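PDB 4OM9: serine protease pet, which is a secreted autotransporter enterotoxin of enteroaggregative Escherichia coli, a serine protease that probably cleaves the host cytoskeletal protein alpha-fodrin. Local coordinates for residues G301-K306 with Y324-E329; G314-D319 with V334-A339; V349-K354 with L369-A374. One frame throughout, in Å; residues are numbered along the deposited sequence.

All three contacts lie close together on the beta-helix of the passenger domain. Interactions 1 and 3 pair strands of one and the same sheet: 324-328 of interaction 1 is the direct neighbour of 349-352 of interaction 3, with Y324 and V326 bonded to D350 through the backbone. Each combines main-chain bonds and an apolar inner face with polar residues on the outer one, so both are only partly buried. Interaction 2 is wholly buried and spans the interior between two other sheets, with a ring stack and a single hydrogen bond. F336 of interaction 2 packs on W351 and I353 of interaction 3, and V334 on I353, while D319 receives the Y324 hydroxyl of interaction 1.

Interaction 1 of 3, residues G301-K306 with Y324-E329; sequences GKISLK and YTVSAE
I303 and V326 sit side by side on two parallel, in-register strands, 301-305 and 324-328, which belong to successive coils of the right-handed beta-helix of the passenger domain. I303 is bonded through both its backbone groups, its N to T325 O at 2.8 Å and its O to S327 N at 2.9 Å. On the inner face the I303 CB approaches V326 CG2 to 4.3 Å; beyond this pair, I303 packs on I270 and F297, and V326 on V349 and W351. The Y324 ring lies beside the G301 backbone, with CD2 3.8 Å from G301 O, while its hydroxyl reaches D319 and G300 N. The outer face is polar. K302 runs fully extended, CG anti to the backbone N (chi1 177°), and lays its CE 3.9 Å from S327 CB. At the strand ends E329 N donates to L305 O. The K306 and E329 side chains lie alongside, pointing the same way, but the touching is done by K306 CG, 3.6 Å from E329 OE1, and not by the ammonium group. A water closes this end, donating to E329 OE1 at 3.0 Å and hydrogen-bonded to S304 OG at 3.2 Å.

Interaction 2 of 3, residues G314-D319 with V334-A339; sequences GGFIFD and VTFKGA
G314 O receives the backbone N-H of A339 at 2.7 Å, the one hydrogen bond between these segments; the donor stands above the carbonyl plane, 44° out of it. A339 CB rests on the same peptide, 3.5 Å from G314 O, and G338 CA also comes close to that oxygen. Next to this bond, F316 and F336 reach toward each other tip to tip and stack face to face, centroids 4.0 Å apart and planes inclined by 17°. The rings are displaced, so that a rim atom of each lies over the centre of the other: F336 CZ over F316, F316 CE2 over F336. F336 has CG anti to its backbone N (chi1 172°), and its ring lies against that of F316. G315 brings its CA to the edge of the F336 ring, 4.2 Å from CZ, and the face of F336 turned from F316 is met near its rim by G338 N, itself bonded to Y355 OH. The stack thus bridges the interior of the beta-helix between two sheets: strand 316-318 runs between 294-298 and 341-343, strand 335-337 between 309-310 and 354-355, and W351 of strand 348-352 packs on both rings.

Interaction 3 of 3, residues V349-K354 with L369-A374; sequences VDWNIK and LNVIQA
Q373, W351 and L369 have the largest areas buried by this contact, Q373 at its polar end and the other two on its apolar face. The Q373 side chain starts in the crowded position, CG between the backbone N and the carbonyl carbon (chi1 55°), and then runs extended back over segment 349-354. Its amide oxygen OE1 takes a bond from K354 NZ at 3.0 Å, in the carbonyl plane, and the same ammonium group reaches A374 O at 3.2 Å, so one lysine holds both a side chain and the main chain. The other amide atom, NE2, is turned to N352 OD1, but so closely that the exact length is doubtful. W351 and L369 point into the interior of the right-handed beta-helix, in which strands 349-352 and 369-371 lie parallel on adjacent coils. L369 CD1, placed by a chi2 of 62°, touches W351 CB at 3.6 Å, whereas V371 CG1 comes to the edge of the indole, 4.0 Å from CD1. I353 CG1 packs on one indole face near its rim, and NE1 bonds to Q375. Both backbone groups of W351 bond to segment 369-374: its N donates to N370 O at 2.8 Å and its O accepts from I372 N. On the outer face D350 and N370 run alongside with their flat groups 69° apart; N370 ND2 meets D350 OD1 from above the carboxylate plane at 2.9 Å, while D350 OD2 forms a salt bridge with K323.

Interaction 1 of 3, residues G301-K306 with Y324-E329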
loop_
_atom_site.group_PDB
_atom_site.type_symbol
_atom_site.label_atom_id
_atom_site.label_comp_id
_atom_site.label_asym_id
_atom_site.label_seq_id
_atom_site.Cartn_x
_atom_site.Cartn_y
_atom_site.Cartn_z
ATOM N N GLY A 301 11.485 2.031 -43.470
ATOM C CA GLY A 301 10.856 2.068 -44.777
ATOM C C GLY A 301 9.394 1.691 -44.763
ATOM O O GLY A 301 8.766 1.632 -43.714
ATOM N N LYS A 302 8.841 1.437 -45.939
ATOM C CA LYS A 302 7.426 1.135 -46.037
ATOM C C LYS A 302 7.228 -0.300 -46.464
ATOM O O LYS A 302 7.993 -0.833 -47.253
ATOM C CB LYS A 302 6.731 2.090 -47.015
ATOM C CG LYS A 302 5.244 1.791 -47.239
ATOM C CD LYS A 302 4.666 2.629 -48.383
ATOM C CE LYS A 302 3.299 2.123 -48.815
ATOM N NZ LYS A 302 2.659 3.000 -49.849
ATOM N N ILE A 303 6.200 -0.917 -45.903
ATOM C CA ILE A 303 5.805 -2.275 -46.223
ATOM C C ILE A 303 4.413 -2.222 -46.815
ATOM O O ILE A 303 3.477 -1.808 -46.139
ATOM C CB ILE A 303 5.797 -3.188 -44.966
ATOM C CG1 ILE A 303 7.218 -3.415 -44.450
ATOM C CG2 ILE A 303 5.120 -4.528 -45.257
ATOM C CD1 ILE A 303 7.284 -4.297 -43.235
ATOM N N SER A 304 4.262 -2.625 -48.069
ATOM C CA SER A 304 2.941 -2.601 -48.682
ATOM C C SER A 304 2.430 -3.985 -49.051
ATOM O O SER A 304 3.126 -4.751 -49.705
ATOM C CB SER A 304 2.945 -1.721 -49.928
ATOM O OG SER A 304 1.649 -1.685 -50.486
ATOM N N LEU A 305 1.198 -4.283 -48.652
ATOM C CA LEU A 305 0.578 -5.575 -48.936
ATOM C C LEU A 305 -0.447 -5.449 -50.073
ATOM O O LEU A 305 -1.361 -4.610 -49.990
ATOM C CB LEU A 305 -0.093 -6.128 -47.674
ATOM C CG LEU A 305 0.710 -7.000 -46.708
ATOM C CD1 LEU A 305 2.127 -6.493 -46.551
ATOM C CD2 LEU A 305 0.007 -7.081 -45.375
ATOM N N LYS A 306 -0.288 -6.273 -51.122
ATOM C CA LYS A 306 -1.213 -6.291 -52.260
ATOM C C LYS A 306 -2.399 -7.210 -52.027
ATOM O O LYS A 306 -3.299 -7.302 -52.854
ATOM C CB LYS A 306 -0.510 -6.754 -53.541
ATOM C CG LYS A 306 0.895 -6.248 -53.729
ATOM C CD LYS A 306 1.782 -7.343 -54.325
ATOM C CE LYS A 306 1.762 -7.369 -55.832
ATOM N NZ LYS A 306 2.702 -8.403 -56.339
ATOM N N TYR A 324 8.762 2.558 -39.491
ATOM C CA TYR A 324 8.135 1.697 -40.494
ATOM C C TYR A 324 6.657 2.016 -40.676
ATOM O O TYR A 324 5.975 2.395 -39.727
ATOM C CB TYR A 324 8.256 0.224 -40.106
ATOM C CG TYR A 324 9.656 -0.328 -40.129
ATOM C CD1 TYR A 324 10.476 -0.244 -39.003
ATOM C CD2 TYR A 324 10.154 -0.958 -41.264
ATOM C CE1 TYR A 324 11.759 -0.764 -39.017
ATOM C CE2 TYR A 324 11.429 -1.481 -41.287
ATOM C CZ TYR A 324 12.231 -1.381 -40.165
ATOM O OH TYR A 324 13.503 -1.890 -40.196
ATOM N N THR A 325 6.159 1.838 -41.891
ATOM C CA THR A 325 4.726 1.894 -42.127
ATOM C C THR A 325 4.291 0.590 -42.797
ATOM O O THR A 325 5.032 0.015 -43.589
ATOM C CB THR A 325 4.340 3.109 -42.986
ATOM O OG1 THR A 325 4.677 4.318 -42.291
ATOM C CG2 THR A 325 2.851 3.120 -43.254
ATOM N N VAL A 326 3.114 0.102 -42.424
ATOM C CA VAL A 326 2.516 -1.068 -43.041
ATOM C C VAL A 326 1.183 -0.652 -43.638
ATOM O O VAL A 326 0.250 -0.283 -42.916
ATOM C CB VAL A 326 2.295 -2.209 -42.047
ATOM C CG1 VAL A 326 1.647 -3.394 -42.738
ATOM C CG2 VAL A 326 3.618 -2.611 -41.361
ATOM N N SER A 327 1.099 -0.702 -44.960
ATOM C CA SER A 327 -0.054 -0.166 -45.672
ATOM C C SER A 327 -0.630 -1.166 -46.654
ATOM O O SER A 327 0.058 -2.079 -47.105
ATOM C CB SER A 327 0.328 1.108 -46.430
ATOM O OG SER A 327 0.788 2.114 -45.551
ATOM N N ALA A 328 -1.903 -0.969 -46.978
ATOM C CA ALA A 328 -2.538 -1.661 -48.089
ATOM C C ALA A 328 -2.380 -0.870 -49.370
ATOM O O ALA A 328 -2.604 0.340 -49.411
ATOM C CB ALA A 328 -3.999 -1.896 -47.813
ATOM N N GLU A 329 -1.999 -1.575 -50.420
ATOM C CA GLU A 329 -1.957 -1.016 -51.754
ATOM C C GLU A 329 -3.343 -0.513 -52.148
ATOM O O GLU A 329 -4.340 -1.180 -51.876
ATOM C CB GLU A 329 -1.470 -2.081 -52.717
ATOM C CG GLU A 329 -0.958 -1.622 -54.045
ATOM C CD GLU A 329 -0.472 -2.813 -54.871
ATOM O OE1 GLU A 329 0.754 -2.955 -55.061
ATOM O OE2 GLU A 329 -1.319 -3.631 -55.295
HETATM O O HOH W 1 2.738 -1.343 -53.458
#

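Interaction 2 of 3, residues G314-D319 with V334-A339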
loop_
_atom_site.group_PDB
_atom_site.type_symbol
_atom_site.label_atom_id
_atom_site.label_comp_id
_atom_site.label_asym_id
_atom_site.label_seq_id
_atom_site.Cartn_x
_atom_site.Cartn_y
_atom_site.Cartn_z
ATOM N N GLY A 314 5.507 -17.952 -39.196
ATOM C CA GLY A 314 6.338 -16.756 -39.148
ATOM C C GLY A 314 5.562 -15.519 -38.686
ATOM O O GLY A 314 4.335 -15.545 -38.644
ATOM N N GLY A 315 6.286 -14.452 -38.340
ATOM C CA GLY A 315 5.713 -13.157 -38.033
ATOM C C GLY A 315 6.669 -12.013 -38.343
ATOM O O GLY A 315 7.754 -12.247 -38.879
ATOM N N PHE A 316 6.278 -10.788 -37.990
ATOM C CA PHE A 316 7.082 -9.596 -38.270
ATOM C C PHE A 316 8.055 -9.250 -37.158
ATOM O O PHE A 316 7.668 -9.101 -35.997
ATOM C CB PHE A 316 6.186 -8.372 -38.517
ATOM C CG PHE A 316 5.456 -8.390 -39.831
ATOM C CD1 PHE A 316 5.789 -9.299 -40.822
ATOM C CD2 PHE A 316 4.438 -7.468 -40.080
ATOM C CE1 PHE A 316 5.116 -9.302 -42.041
ATOM C CE2 PHE A 316 3.750 -7.461 -41.294
ATOM C CZ PHE A 316 4.093 -8.373 -42.277
ATOM N N ILE A 317 9.319 -9.083 -37.520
ATOM C CA ILE A 317 10.317 -8.663 -36.560
ATOM C C ILE A 317 11.010 -7.431 -37.094
ATOM O O ILE A 317 11.467 -7.421 -38.230
ATOM C CB ILE A 317 11.346 -9.773 -36.278
ATOM C CG1 ILE A 317 10.670 -10.983 -35.624
ATOM C CG2 ILE A 317 12.509 -9.244 -35.425
ATOM C CD1 ILE A 317 11.677 -12.138 -35.227
ATOM N N PHE A 318 11.084 -6.391 -36.269
ATOM C CA PHE A 318 11.643 -5.110 -36.677
ATOM C C PHE A 318 12.884 -4.797 -35.876
ATOM O O PHE A 318 12.945 -5.116 -34.696
ATOM C CB PHE A 318 10.617 -3.990 -36.494
ATOM C CG PHE A 318 9.435 -4.104 -37.399
ATOM C CD1 PHE A 318 8.342 -4.868 -37.034
ATOM C CD2 PHE A 318 9.422 -3.455 -38.624
ATOM C CE1 PHE A 318 7.262 -4.973 -37.882
ATOM C CE2 PHE A 318 8.351 -3.563 -39.463
ATOM C CZ PHE A 318 7.271 -4.318 -39.095
ATOM N N ASP A 319 13.861 -4.158 -36.511
ATOM C CA ASP A 319 15.101 -3.799 -35.832
ATOM C C ASP A 319 14.888 -2.571 -34.955
ATOM O O ASP A 319 13.750 -2.176 -34.705
ATOM C CB ASP A 319 16.225 -3.557 -36.846
ATOM C CG ASP A 319 15.925 -2.409 -37.782
ATOM O OD1 ASP A 319 14.757 -1.986 -37.847
ATOM O OD2 ASP A 319 16.855 -1.927 -38.460
ATOM N N VAL A 334 -6.669 -5.299 -46.556
ATOM C CA VAL A 334 -5.892 -6.529 -46.384
ATOM C C VAL A 334 -5.587 -6.850 -44.916
ATOM O O VAL A 334 -5.391 -5.959 -44.077
ATOM C CB VAL A 334 -4.557 -6.473 -47.171
ATOM C CG1 VAL A 334 -4.819 -6.245 -48.643
ATOM C CG2 VAL A 334 -3.661 -5.376 -46.631
ATOM N N THR A 335 -5.545 -8.138 -44.609
ATOM C CA THR A 335 -5.253 -8.572 -43.256
ATOM C C THR A 335 -3.869 -9.191 -43.168
ATOM O O THR A 335 -3.337 -9.722 -44.148
ATOM C CB THR A 335 -6.304 -9.578 -42.757
ATOM O OG1 THR A 335 -6.233 -10.773 -43.540
ATOM C CG2 THR A 335 -7.722 -8.979 -42.871
ATOM N N PHE A 336 -3.267 -9.084 -41.990
ATOM C CA PHE A 336 -2.074 -9.848 -41.702
ATOM C C PHE A 336 -2.356 -10.884 -40.631
ATOM O O PHE A 336 -3.138 -10.638 -39.704
ATOM C CB PHE A 336 -0.931 -8.956 -41.250
ATOM C CG PHE A 336 0.266 -9.726 -40.747
ATOM C CD1 PHE A 336 1.054 -10.456 -41.624
ATOM C CD2 PHE A 336 0.598 -9.714 -39.402
ATOM C CE1 PHE A 336 2.156 -11.154 -41.178
ATOM C CE2 PHE A 336 1.702 -10.417 -38.934
ATOM C CZ PHE A 336 2.483 -11.144 -39.823
ATOM N N LYS A 337 -1.713 -12.040 -40.770
ATOM C CA LYS A 337 -1.779 -13.095 -39.771
ATOM C C LYS A 337 -0.434 -13.784 -39.664
ATOM O O LYS A 337 0.242 -14.002 -40.677
ATOM C CB LYS A 337 -2.857 -14.116 -40.121
ATOM C CG LYS A 337 -2.970 -15.241 -39.112
ATOM C CD LYS A 337 -4.116 -16.178 -39.445
ATOM C CE LYS A 337 -4.240 -17.279 -38.402
ATOM N NZ LYS A 337 -5.472 -18.097 -38.608
ATOM N N GLY A 338 -0.053 -14.134 -38.441
ATOM C CA GLY A 338 1.160 -14.899 -38.205
ATOM C C GLY A 338 1.503 -15.062 -36.734
ATOM O O GLY A 338 0.632 -15.070 -35.873
ATOM N N ALA A 339 2.801 -15.181 -36.462
ATOM C CA ALA A 339 3.328 -15.437 -35.124
ATOM C C ALA A 339 3.141 -14.227 -34.222
ATOM O O ALA A 339 3.035 -14.351 -33.016
ATOM C CB ALA A 339 4.795 -15.807 -35.214
#

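Interaction 3 of 3, residues V349-K354 with L369-A374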
loop_
_atom_site.group_PDB
_atom_site.type_symbol
_atom_site.label_atom_id
_atom_site.label_comp_id
_atom_site.label_asym_id
_atom_site.label_seq_id
_atom_site.Cartn_x
_atom_site.Cartn_y
_atom_site.Cartn_z
ATOM N N VAL A 349 6.316 1.359 -35.568
ATOM C CA VAL A 349 5.635 0.793 -36.717
ATOM C C VAL A 349 4.208 1.340 -36.870
ATOM O O VAL A 349 3.314 0.985 -36.098
ATOM C CB VAL A 349 5.562 -0.735 -36.619
ATOM C CG1 VAL A 349 4.874 -1.282 -37.837
ATOM C CG2 VAL A 349 6.961 -1.329 -36.475
ATOM N N ASP A 350 3.991 2.187 -37.876
ATOM C CA ASP A 350 2.640 2.667 -38.156
ATOM C C ASP A 350 1.844 1.545 -38.797
ATOM O O ASP A 350 2.130 1.085 -39.905
ATOM C CB ASP A 350 2.654 3.917 -39.032
ATOM C CG ASP A 350 3.146 5.133 -38.282
ATOM O OD1 ASP A 350 3.164 5.106 -37.033
ATOM O OD2 ASP A 350 3.524 6.118 -38.928
ATOM N N TRP A 351 0.855 1.078 -38.058
ATOM C CA TRP A 351 0.154 -0.124 -38.432
ATOM C C TRP A 351 -1.143 0.303 -39.089
ATOM O O TRP A 351 -2.136 0.557 -38.410
ATOM C CB TRP A 351 -0.068 -1.022 -37.202
ATOM C CG TRP A 351 -0.778 -2.303 -37.497
ATOM C CD1 TRP A 351 -2.105 -2.570 -37.287
ATOM C CD2 TRP A 351 -0.208 -3.500 -38.072
ATOM N NE1 TRP A 351 -2.393 -3.857 -37.695
ATOM C CE2 TRP A 351 -1.260 -4.440 -38.177
ATOM C CE3 TRP A 351 1.067 -3.851 -38.516
ATOM C CZ2 TRP A 351 -1.052 -5.723 -38.709
ATOM C CZ3 TRP A 351 1.265 -5.125 -39.041
ATOM C CH2 TRP A 351 0.210 -6.046 -39.130
ATOM N N ASN A 352 -1.126 0.410 -40.416
ATOM C CA ASN A 352 -2.315 0.868 -41.136
ATOM C C ASN A 352 -2.901 -0.219 -42.015
ATOM O O ASN A 352 -3.222 0.007 -43.155
ATOM C CB ASN A 352 -2.021 2.115 -41.980
ATOM C CG ASN A 352 -3.302 2.824 -42.428
ATOM O OD1 ASN A 352 -4.397 2.444 -42.022
ATOM N ND2 ASN A 352 -3.170 3.835 -43.276
ATOM N N ILE A 353 -3.029 -1.409 -41.449
ATOM C CA ILE A 353 -3.841 -2.473 -42.029
ATOM C C ILE A 353 -4.556 -3.062 -40.833
ATOM O O ILE A 353 -4.325 -2.634 -39.699
ATOM C CB ILE A 353 -3.008 -3.592 -42.730
ATOM C CG1 ILE A 353 -2.075 -4.248 -41.692
ATOM C CG2 ILE A 353 -2.224 -3.051 -43.884
ATOM C CD1 ILE A 353 -1.202 -5.403 -42.225
ATOM N N LYS A 354 -5.384 -4.069 -41.090
ATOM C CA LYS A 354 -5.979 -4.858 -40.025
ATOM C C LYS A 354 -5.175 -6.118 -39.755
ATOM O O LYS A 354 -4.705 -6.786 -40.687
ATOM C CB LYS A 354 -7.420 -5.229 -40.382
ATOM C CG LYS A 354 -8.375 -4.050 -40.431
ATOM C CD LYS A 354 -9.797 -4.552 -40.485
ATOM C CE LYS A 354 -10.807 -3.407 -40.553
ATOM N NZ LYS A 354 -10.182 -2.083 -40.863
ATOM N N LEU A 369 3.994 -0.077 -31.590
ATOM C CA LEU A 369 2.993 -0.324 -32.613
ATOM C C LEU A 369 1.971 0.825 -32.577
ATOM O O LEU A 369 1.277 1.017 -31.582
ATOM C CB LEU A 369 2.304 -1.672 -32.392
ATOM C CG LEU A 369 1.439 -2.134 -33.567
ATOM C CD1 LEU A 369 2.287 -2.317 -34.804
ATOM C CD2 LEU A 369 0.699 -3.416 -33.267
ATOM N N ASN A 370 1.916 1.606 -33.651
ATOM C CA ASN A 370 1.008 2.743 -33.742
ATOM C C ASN A 370 -0.190 2.397 -34.610
ATOM O O ASN A 370 -0.100 2.411 -35.826
ATOM C CB ASN A 370 1.722 3.968 -34.307
ATOM C CG ASN A 370 0.829 5.198 -34.335
ATOM O OD1 ASN A 370 -0.165 5.279 -33.598
ATOM N ND2 ASN A 370 1.175 6.166 -35.193
ATOM N N VAL A 371 -1.309 2.072 -33.973
ATOM C CA VAL A 371 -2.436 1.507 -34.685
ATOM C C VAL A 371 -3.342 2.626 -35.170
ATOM O O VAL A 371 -4.060 3.225 -34.384
ATOM C CB VAL A 371 -3.216 0.526 -33.814
ATOM C CG1 VAL A 371 -4.120 -0.326 -34.671
ATOM C CG2 VAL A 371 -2.234 -0.381 -33.011
ATOM N N ILE A 372 -3.289 2.875 -36.481
ATOM C CA ILE A 372 -3.987 3.990 -37.138
ATOM C C ILE A 372 -5.461 3.702 -37.447
ATOM O O ILE A 372 -6.274 4.625 -37.524
ATOM C CB ILE A 372 -3.278 4.379 -38.460
ATOM C CG1 ILE A 372 -1.770 4.535 -38.235
ATOM C CG2 ILE A 372 -3.880 5.657 -39.062
ATOM C CD1 ILE A 372 -1.415 5.505 -37.116
ATOM N N GLN A 373 -5.808 2.430 -37.618
ATOM C CA GLN A 373 -7.192 2.064 -37.924
ATOM C C GLN A 373 -7.755 0.986 -36.982
ATOM O O GLN A 373 -7.017 0.232 -36.379
ATOM C CB GLN A 373 -7.320 1.605 -39.385
ATOM C CG GLN A 373 -6.408 0.449 -39.855
ATOM C CD GLN A 373 -6.704 0.033 -41.330
ATOM O OE1 GLN A 373 -7.607 -0.754 -41.586
ATOM N NE2 GLN A 373 -5.960 0.593 -42.276
ATOM N N ALA A 374 -9.078 0.927 -36.858
ATOM C CA ALA A 374 -9.704 -0.105 -36.037
ATOM C C ALA A 374 -9.364 -1.474 -36.620
ATOM O O ALA A 374 -9.237 -1.628 -37.842
ATOM C CB ALA A 374 -11.225 0.092 -35.953
#